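Local coordinates for penicillin-binding protein A (Mycobacterium tuberculosis, PDB 3UN7), which probably acts as a peptidoglycan transpeptidase that cross-links the mycobacterial cell wall, and is a target of beta-lactam antibiotics, at residues A412-F417 against I449-I454; G434-R437 against G443-A446; T181-S186 against L430-A435. All coordinates share one frame; numbering follows the deposited sequence.

Contact 1 (A412-F417 against I449-I454); sequences AWYIAF and IGRAVI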
loop_
_atom_site.group_PDB
_atom_site.type_symbol
_atom_site.label_atom_id
_atom_site.label_comp_id
_atom_site.label_asym_id
_atom_site.label_seq_id
_atom_site.Cartn_x
_atom_site.Cartn_y
_atom_site.Cartn_z
ATOM N N ALA A 412 -7.386 -7.586 8.217
ATOM C CA ALA A 412 -7.139 -6.545 9.211
ATOM C C ALA A 412 -6.316 -5.473 8.535
ATOM O O ALA A 412 -5.277 -5.774 7.951
ATOM C CB ALA A 412 -6.396 -7.106 10.396
ATOM N N TRP A 413 -6.797 -4.236 8.614
ATOM C CA TRP A 413 -6.157 -3.089 8.004
ATOM C C TRP A 413 -5.746 -2.099 9.081
ATOM O O TRP A 413 -6.442 -1.946 10.089
ATOM C CB TRP A 413 -7.147 -2.339 7.128
ATOM C CG TRP A 413 -7.449 -2.863 5.753
ATOM C CD1 TRP A 413 -8.533 -3.607 5.385
ATOM C CD2 TRP A 413 -6.720 -2.584 4.544
ATOM N NE1 TRP A 413 -8.506 -3.848 4.025
ATOM C CE2 TRP A 413 -7.412 -3.214 3.485
ATOM C CE3 TRP A 413 -5.542 -1.872 4.261
ATOM C CZ2 TRP A 413 -6.959 -3.167 2.153
ATOM C CZ3 TRP A 413 -5.085 -1.818 2.921
ATOM C CH2 TRP A 413 -5.799 -2.461 1.891
ATOM N N TYR A 414 -4.646 -1.393 8.829
ATOM C CA TYR A 414 -4.268 -0.209 9.599
ATOM C C TYR A 414 -3.750 0.796 8.589
ATOM O O TYR A 414 -2.864 0.481 7.809
ATOM C CB TYR A 414 -3.156 -0.558 10.575
ATOM C CG TYR A 414 -2.661 0.551 11.500
ATOM C CD1 TYR A 414 -3.407 0.952 12.613
ATOM C CD2 TYR A 414 -1.410 1.140 11.296
ATOM C CE1 TYR A 414 -2.926 1.930 13.488
ATOM C CE2 TYR A 414 -0.923 2.105 12.146
ATOM C CZ TYR A 414 -1.684 2.510 13.227
ATOM O OH TYR A 414 -1.168 3.464 14.055
ATOM N N ILE A 415 -4.321 1.995 8.576
ATOM C CA ILE A 415 -3.764 3.086 7.784
ATOM C C ILE A 415 -3.450 4.248 8.720
ATOM O O ILE A 415 -4.182 4.478 9.683
ATOM C CB ILE A 415 -4.663 3.505 6.587
ATOM C CG1 ILE A 415 -6.044 4.000 7.046
ATOM C CG2 ILE A 415 -4.832 2.326 5.609
ATOM C CD1 ILE A 415 -6.821 4.735 5.940
ATOM N N ALA A 416 -2.346 4.951 8.462
ATOM C CA ALA A 416 -1.858 5.908 9.458
ATOM C C ALA A 416 -0.856 6.886 8.902
ATOM O O ALA A 416 -0.289 6.670 7.836
ATOM C CB ALA A 416 -1.258 5.166 10.667
ATOM N N PHE A 417 -0.679 7.988 9.618
ATOM C CA PHE A 417 0.405 8.915 9.338
ATOM C C PHE A 417 0.911 9.566 10.618
ATOM O O PHE A 417 0.220 9.575 11.630
ATOM C CB PHE A 417 0.021 9.930 8.247
ATOM C CG PHE A 417 -1.159 10.788 8.579
ATOM C CD1 PHE A 417 -0.979 12.022 9.203
ATOM C CD2 PHE A 417 -2.456 10.393 8.218
ATOM C CE1 PHE A 417 -2.079 12.842 9.482
ATOM C CE2 PHE A 417 -3.554 11.210 8.492
ATOM C CZ PHE A 417 -3.363 12.436 9.124
ATOM N N ILE A 449 2.199 -3.486 13.603
ATOM C CA ILE A 449 2.999 -3.573 12.366
ATOM C C ILE A 449 3.158 -2.181 11.759
ATOM O O ILE A 449 4.256 -1.793 11.353
ATOM C CB ILE A 449 2.366 -4.550 11.338
ATOM C CG1 ILE A 449 2.379 -5.978 11.897
ATOM C CG2 ILE A 449 3.121 -4.488 9.983
ATOM C CD1 ILE A 449 1.516 -7.002 11.164
ATOM N N GLY A 450 2.054 -1.434 11.708
ATOM C CA GLY A 450 2.065 -0.048 11.226
ATOM C C GLY A 450 2.942 0.849 12.082
ATOM O O GLY A 450 3.717 1.636 11.556
ATOM N N ARG A 451 2.831 0.711 13.402
ATOM C CA ARG A 451 3.611 1.516 14.329
ATOM C C ARG A 451 5.102 1.204 14.269
ATOM O O ARG A 451 5.907 2.126 14.360
ATOM C CB ARG A 451 3.069 1.415 15.760
ATOM C CG ARG A 451 1.634 1.898 15.877
ATOM C CD ARG A 451 1.204 2.076 17.328
ATOM N NE ARG A 451 -0.216 2.388 17.349
ATOM C CZ ARG A 451 -1.168 1.511 17.640
ATOM N NH1 ARG A 451 -0.847 0.267 17.992
ATOM N NH2 ARG A 451 -2.442 1.887 17.595
ATOM N N ALA A 452 5.470 -0.071 14.086
ATOM C CA ALA A 452 6.900 -0.432 13.912
ATOM C C ALA A 452 7.473 0.204 12.647
ATOM O O ALA A 452 8.660 0.548 12.581
ATOM C CB ALA A 452 7.076 -1.949 13.842
ATOM N N VAL A 453 6.629 0.322 11.624
ATOM C CA VAL A 453 7.040 0.903 10.348
ATOM C C VAL A 453 7.229 2.411 10.495
ATOM O O VAL A 453 8.237 2.969 10.029
ATOM C CB VAL A 453 6.044 0.547 9.213
ATOM C CG1 VAL A 453 6.355 1.310 7.960
ATOM C CG2 VAL A 453 6.104 -0.940 8.929
ATOM N N ILE A 454 6.270 3.058 11.158
ATOM C CA ILE A 454 6.361 4.479 11.486
ATOM C C ILE A 454 7.590 4.776 12.355
ATOM O O ILE A 454 8.321 5.736 12.095
ATOM C CB ILE A 454 5.064 4.988 12.171
ATOM C CG1 ILE A 454 3.913 4.943 11.170
ATOM C CG2 ILE A 454 5.272 6.412 12.716
ATOM C CD1 ILE A 454 2.498 5.054 11.781
#
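Tyr-414 and Gly-450 mark the closest backbone approach of strand segment 412-417 and helix segment 449-454, with their CA atoms 6.5 Å apart. The two axes run 9.0 Å from each other at closest and diverge by only 30° in the same N-to-C sense, a well-defined example of a C-terminal helix laid along the antiparallel sheet of the penicillin-binding, beta-lactamase-like transpeptidase fold. The strand divides its side chains by alternation: Tyr-414 and Ala-416 point at the helix, whereas Ile-415 and Phe-417 point away from it and reach helix 317-328 on the other side of the sheet.

Gly-450 makes the near approach possible. Its bare CA lies 3.7 Å from CD2 of Tyr-414, so the ring packs directly on the helix backbone, obliquely to that CA. The ring reaches across because its CG is anti to the backbone N (chi1 -178°), which sends the phenol from the strand over the helix surface and on to Arg-451. That arginine leaves the helix as an extended chain and crosses the tyrosine nearly at right angles; the guanidinium and ring planes are 69° apart, with CE1 of Tyr-414 over one guanidinium face. Polar closure comes from a third residue, since both carboxylate oxygens of Glu-378 are used, OE1 by the phenol hydroxyl and OE2 by NE of Arg-451 in a salt bridge, which ties the two side chains together.

One turn further along the helix the contact is purely apolar, the CD1 methyl of Ile-454 resting 3.9 Å from CB of Ala-416.

Contact 2 (G434-R437 against G443-A446); sequences GADR and GALA
The carboxylate of Asp-436 meets Ala-444 through OD1, which lies 3.3 Å from the CB methyl of Ala-444; that methyl stands well out of the carboxylate plane rather than within it. OD1 of Asp-436 is also 3.8 Å from the backbone N of Ala-444, too long for a hydrogen bond. The other oxygen, OD2, is turned back on its own loop, where it accepts from the backbone N of Leu-438 and of Ser-439, the first of these closing an Asx turn. Gripped by two amides, the group is held while its remaining oxygen packs on the methyl.

The second flat group is the carbonyl at the end of Gly-434. The oxygen of Gly-434 sits against the aliphatic chain of Leu-445, 3.7 Å from CD2 and 3.8 Å from CB. The side chain of Leu-445 also touches Tyr-126.

No hydrogen bond joins the two segments directly, and the polar work is done by their neighbours. The backbone of Asp-436 pairs with that of Gly-442, and the side chain of Thr-441 accepts from Gly-443 N. Beyond this, Gly-443 O receives Ala-446 N at 3.1 Å, a bond that turns the chain toward helix 446-458.

The result illustrates how a loop can be closed by packing between its two limbs, with bonds supplied from within the turn. It is the connection from strand 425-431, last in sequence and central in the transpeptidase sheet, to the C-terminal helix, and probably the beta5-alpha11 loop whose role in active-site dynamics has been studied in this enzyme.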
loop_
_atom_site.group_PDB
_atom_site.type_symbol
_atom_site.label_atom_id
_atom_site.label_comp_id
_atom_site.label_asym_id
_atom_site.label_seq_id
_atom_site.Cartn_x
_atom_site.Cartn_y
_atom_site.Cartn_z
ATOM N N GLY A 434 -6.413 -11.515 9.066
ATOM C CA GLY A 434 -5.753 -11.140 10.314
ATOM C C GLY A 434 -6.720 -10.596 11.356
ATOM O O GLY A 434 -6.306 -10.260 12.477
ATOM N N ALA A 435 -7.998 -10.509 10.987
ATOM C CA ALA A 435 -9.014 -9.973 11.888
ATOM C C ALA A 435 -9.146 -10.694 13.230
ATOM O O ALA A 435 -9.052 -11.919 13.330
ATOM C CB ALA A 435 -10.371 -9.872 11.211
ATOM N N ASP A 436 -9.400 -9.843 14.219
ATOM C CA ASP A 436 -9.569 -10.059 15.649
ATOM C C ASP A 436 -11.034 -10.366 15.969
ATOM O O ASP A 436 -11.916 -10.005 15.191
ATOM C CB ASP A 436 -9.305 -8.670 16.235
ATOM C CG ASP A 436 -8.548 -8.686 17.484
ATOM O OD1 ASP A 436 -7.390 -8.215 17.417
ATOM O OD2 ASP A 436 -9.109 -9.107 18.519
ATOM N N ARG A 437 -11.312 -10.986 17.117
ATOM C CA ARG A 437 -12.700 -11.056 17.611
ATOM C C ARG A 437 -12.912 -10.372 18.979
ATOM O O ARG A 437 -14.035 -10.340 19.501
ATOM C CB ARG A 437 -13.209 -12.504 17.641
ATOM C CG ARG A 437 -13.608 -13.096 16.279
ATOM C CD ARG A 437 -13.597 -14.624 16.370
ATOM N NE ARG A 437 -14.401 -15.306 15.350
ATOM C CZ ARG A 437 -15.736 -15.337 15.314
ATOM N NH1 ARG A 437 -16.356 -16.006 14.347
ATOM N NH2 ARG A 437 -16.464 -14.697 16.225
ATOM N N GLY A 443 -9.197 -5.194 14.154
ATOM C CA GLY A 443 -8.078 -5.080 13.222
ATOM C C GLY A 443 -6.759 -4.902 13.935
ATOM O O GLY A 443 -5.763 -4.524 13.327
ATOM N N ALA A 444 -6.748 -5.218 15.224
ATOM C CA ALA A 444 -5.620 -4.912 16.109
ATOM C C ALA A 444 -4.261 -5.474 15.712
ATOM O O ALA A 444 -3.255 -4.835 15.971
ATOM C CB ALA A 444 -5.948 -5.299 17.545
ATOM N N LEU A 445 -4.223 -6.671 15.125
ATOM C CA LEU A 445 -2.962 -7.291 14.691
ATOM C C LEU A 445 -2.192 -6.432 13.679
ATOM O O LEU A 445 -0.961 -6.456 13.645
ATOM C CB LEU A 445 -3.240 -8.662 14.066
ATOM C CG LEU A 445 -2.382 -9.861 14.470
ATOM C CD1 LEU A 445 -2.164 -9.918 15.978
ATOM C CD2 LEU A 445 -3.016 -11.156 13.974
ATOM N N ALA A 446 -2.932 -5.687 12.858
ATOM C CA ALA A 446 -2.355 -4.814 11.833
ATOM C C ALA A 446 -1.698 -3.579 12.440
ATOM O O ALA A 446 -0.724 -3.068 11.894
ATOM C CB ALA A 446 -3.421 -4.418 10.816
#

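Contact 3 (T181-S186 against L430-A435); sequences TNRAIS and LVENGA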
loop_
_atom_site.group_PDB
_atom_site.type_symbol
_atom_site.label_atom_id
_atom_site.label_comp_id
_atom_site.label_asym_id
_atom_site.label_seq_id
_atom_site.Cartn_x
_atom_site.Cartn_y
_atom_site.Cartn_z
ATOM N N THR A 181 3.019 -12.769 -6.312
ATOM C CA THR A 181 2.140 -11.600 -6.339
ATOM C C THR A 181 2.732 -10.455 -5.498
ATOM O O THR A 181 3.165 -10.659 -4.348
ATOM C CB THR A 181 0.699 -11.966 -5.901
ATOM O OG1 THR A 181 0.217 -13.031 -6.732
ATOM C CG2 THR A 181 -0.255 -10.777 -6.052
ATOM N N ASN A 182 2.795 -9.263 -6.092
ATOM C CA ASN A 182 3.139 -8.080 -5.330
ATOM C C ASN A 182 1.823 -7.542 -4.784
ATOM O O ASN A 182 1.121 -6.789 -5.455
ATOM C CB ASN A 182 3.863 -7.033 -6.193
ATOM C CG ASN A 182 4.247 -5.809 -5.402
ATOM O OD1 ASN A 182 3.728 -5.588 -4.307
ATOM N ND2 ASN A 182 5.158 -4.999 -5.943
ATOM N N ARG A 183 1.490 -7.975 -3.570
ATOM C CA ARG A 183 0.216 -7.652 -2.934
ATOM C C ARG A 183 0.025 -6.157 -2.670
ATOM O O ARG A 183 -1.106 -5.693 -2.559
ATOM C CB ARG A 183 0.071 -8.438 -1.623
ATOM C CG ARG A 183 -0.209 -9.910 -1.857
ATOM C CD ARG A 183 -0.251 -10.759 -0.573
ATOM N NE ARG A 183 -1.024 -11.979 -0.824
ATOM C CZ ARG A 183 -0.564 -13.071 -1.432
ATOM N NH1 ARG A 183 -1.393 -14.093 -1.625
ATOM N NH2 ARG A 183 0.706 -13.154 -1.855
ATOM N N ALA A 184 1.123 -5.414 -2.559
ATOM C CA ALA A 184 1.062 -3.982 -2.258
ATOM C C ALA A 184 0.425 -3.161 -3.387
ATOM O O ALA A 184 -0.201 -2.134 -3.125
ATOM C CB ALA A 184 2.448 -3.456 -1.971
ATOM N N ILE A 185 0.603 -3.613 -4.629
ATOM C CA ILE A 185 0.170 -2.834 -5.816
ATOM C C ILE A 185 -0.621 -3.592 -6.868
ATOM O O ILE A 185 -1.239 -2.970 -7.716
ATOM C CB ILE A 185 1.356 -2.171 -6.538
ATOM C CG1 ILE A 185 2.346 -3.224 -7.098
ATOM C CG2 ILE A 185 2.045 -1.179 -5.611
ATOM C CD1 ILE A 185 3.422 -2.639 -8.042
ATOM N N SER A 186 -0.559 -4.921 -6.847
ATOM C CA SER A 186 -1.149 -5.755 -7.915
ATOM C C SER A 186 -2.469 -6.395 -7.515
ATOM O O SER A 186 -3.167 -6.945 -8.365
ATOM C CB SER A 186 -0.185 -6.871 -8.342
ATOM O OG SER A 186 0.967 -6.345 -8.975
ATOM N N LEU A 430 -1.965 -4.230 5.397
ATOM C CA LEU A 430 -3.027 -5.206 5.230
ATOM C C LEU A 430 -2.537 -6.576 5.689
ATOM O O LEU A 430 -1.537 -7.088 5.165
ATOM C CB LEU A 430 -3.511 -5.266 3.775
ATOM C CG LEU A 430 -4.372 -6.515 3.546
ATOM C CD1 LEU A 430 -5.831 -6.294 3.964
ATOM C CD2 LEU A 430 -4.238 -6.935 2.113
ATOM N N VAL A 431 -3.228 -7.150 6.686
ATOM C CA VAL A 431 -2.983 -8.517 7.111
ATOM C C VAL A 431 -4.170 -9.355 6.665
ATOM O O VAL A 431 -5.275 -9.236 7.221
ATOM C CB VAL A 431 -2.828 -8.660 8.654
ATOM C CG1 VAL A 431 -2.621 -10.112 9.012
ATOM C CG2 VAL A 431 -1.659 -7.812 9.170
ATOM N N GLU A 432 -3.948 -10.181 5.648
ATOM C CA GLU A 432 -4.997 -11.055 5.132
ATOM C C GLU A 432 -5.429 -12.062 6.207
ATOM O O GLU A 432 -4.589 -12.710 6.843
ATOM C CB GLU A 432 -4.517 -11.778 3.872
ATOM C CG GLU A 432 -4.236 -10.831 2.710
ATOM C CD GLU A 432 -4.086 -11.544 1.383
ATOM O OE1 GLU A 432 -4.830 -12.514 1.125
ATOM O OE2 GLU A 432 -3.230 -11.113 0.586
ATOM N N ASN A 433 -6.742 -12.162 6.404
ATOM C CA ASN A 433 -7.346 -13.039 7.414
ATOM C C ASN A 433 -6.853 -12.745 8.837
ATOM O O ASN A 433 -6.882 -13.613 9.697
ATOM C CB ASN A 433 -7.143 -14.517 7.045
ATOM C CG ASN A 433 -7.968 -14.936 5.829
ATOM O OD1 ASN A 433 -7.946 -14.272 4.804
ATOM N ND2 ASN A 433 -8.701 -16.040 5.948
ATOM N N GLY A 434 -6.413 -11.515 9.066
ATOM C CA GLY A 434 -5.753 -11.140 10.314
ATOM C C GLY A 434 -6.720 -10.596 11.356
ATOM O O GLY A 434 -6.306 -10.260 12.477
ATOM N N ALA A 435 -7.998 -10.509 10.987
ATOM C CA ALA A 435 -9.014 -9.973 11.888
ATOM C C ALA A 435 -9.146 -10.694 13.230
ATOM O O ALA A 435 -9.052 -11.919 13.330
ATOM C CB ALA A 435 -10.371 -9.872 11.211
#
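Electrostatics carry this contact, in a salt bridge between Arg-183 and Glu-432. The arginine uses NE as donor to OE2 of Glu-432 at 2.8 Å, somewhat bent at 144°. Relative to the guanidinium, the oxygen lies close to the plane, at the edge; relative to the carboxylate, the donor is on the syn side but tilted 33° from its plane. The contact is therefore through one oxygen, not a side-on pairing of two N-H groups with two oxygens. Arg-183 gets there as an extended chain from CG to NE, crossing the glutamate at about a right angle. Arg-183 CD follows, 3.2 Å from Glu-432 OE2.

Hydrogen bonds from outside fix both partners. NH1 and NH2 of Arg-183 are bonded to the backbone oxygens of Ala-177 and Ser-178, so all three guanidinium nitrogens have acceptors and the group's rotation is restrained. OE2 of Glu-432 is shared with the hydroxyl of Tyr-189, and this second partner, together with the cation, would be expected to stabilise the ionised carboxylate.

Local turns shape each segment. Asn-182 accepts a weak bond from Ala-184 N to its OD1 at 3.1 Å, an Asx turn, while Ser-186 N reaches Asn-182 O at 2.9 Å. On the other side, Gly-434 N to Val-431 O, 3.1 Å, closes a type II beta turn with Glu-432 and Asn-433 at its corners.

Here a single ion pair joins the loop before helix 196-205 to the end of central strand 425-431 in the five-stranded antiparallel sheet of the penicillin-binding transpeptidase fold.

Overall arrangement
The three contacts meet around strand 425-431 and the chain that follows it, with centres about 12 to 13 Å apart. Contact 2 is nested inside the loop closed by contact 1, and Ala-412 CB packs 3.6 Å from Gly-434 C, joining the two. Contact 1 meets contact 3 within the sheet itself, where Ala-412 O and Val-431 N, 2.8 Å apart, probably form a hydrogen bond. Contacts 2 and 3 share Gly-434 and Ala-435. The side chain of Tyr-414 in contact 1 is about 10 Å from that of Ser-193, the probable acylated serine. In contact 2, Gly-443 is about 8 Å from the Ser-193 side chain. Contact 3 lies away from the site.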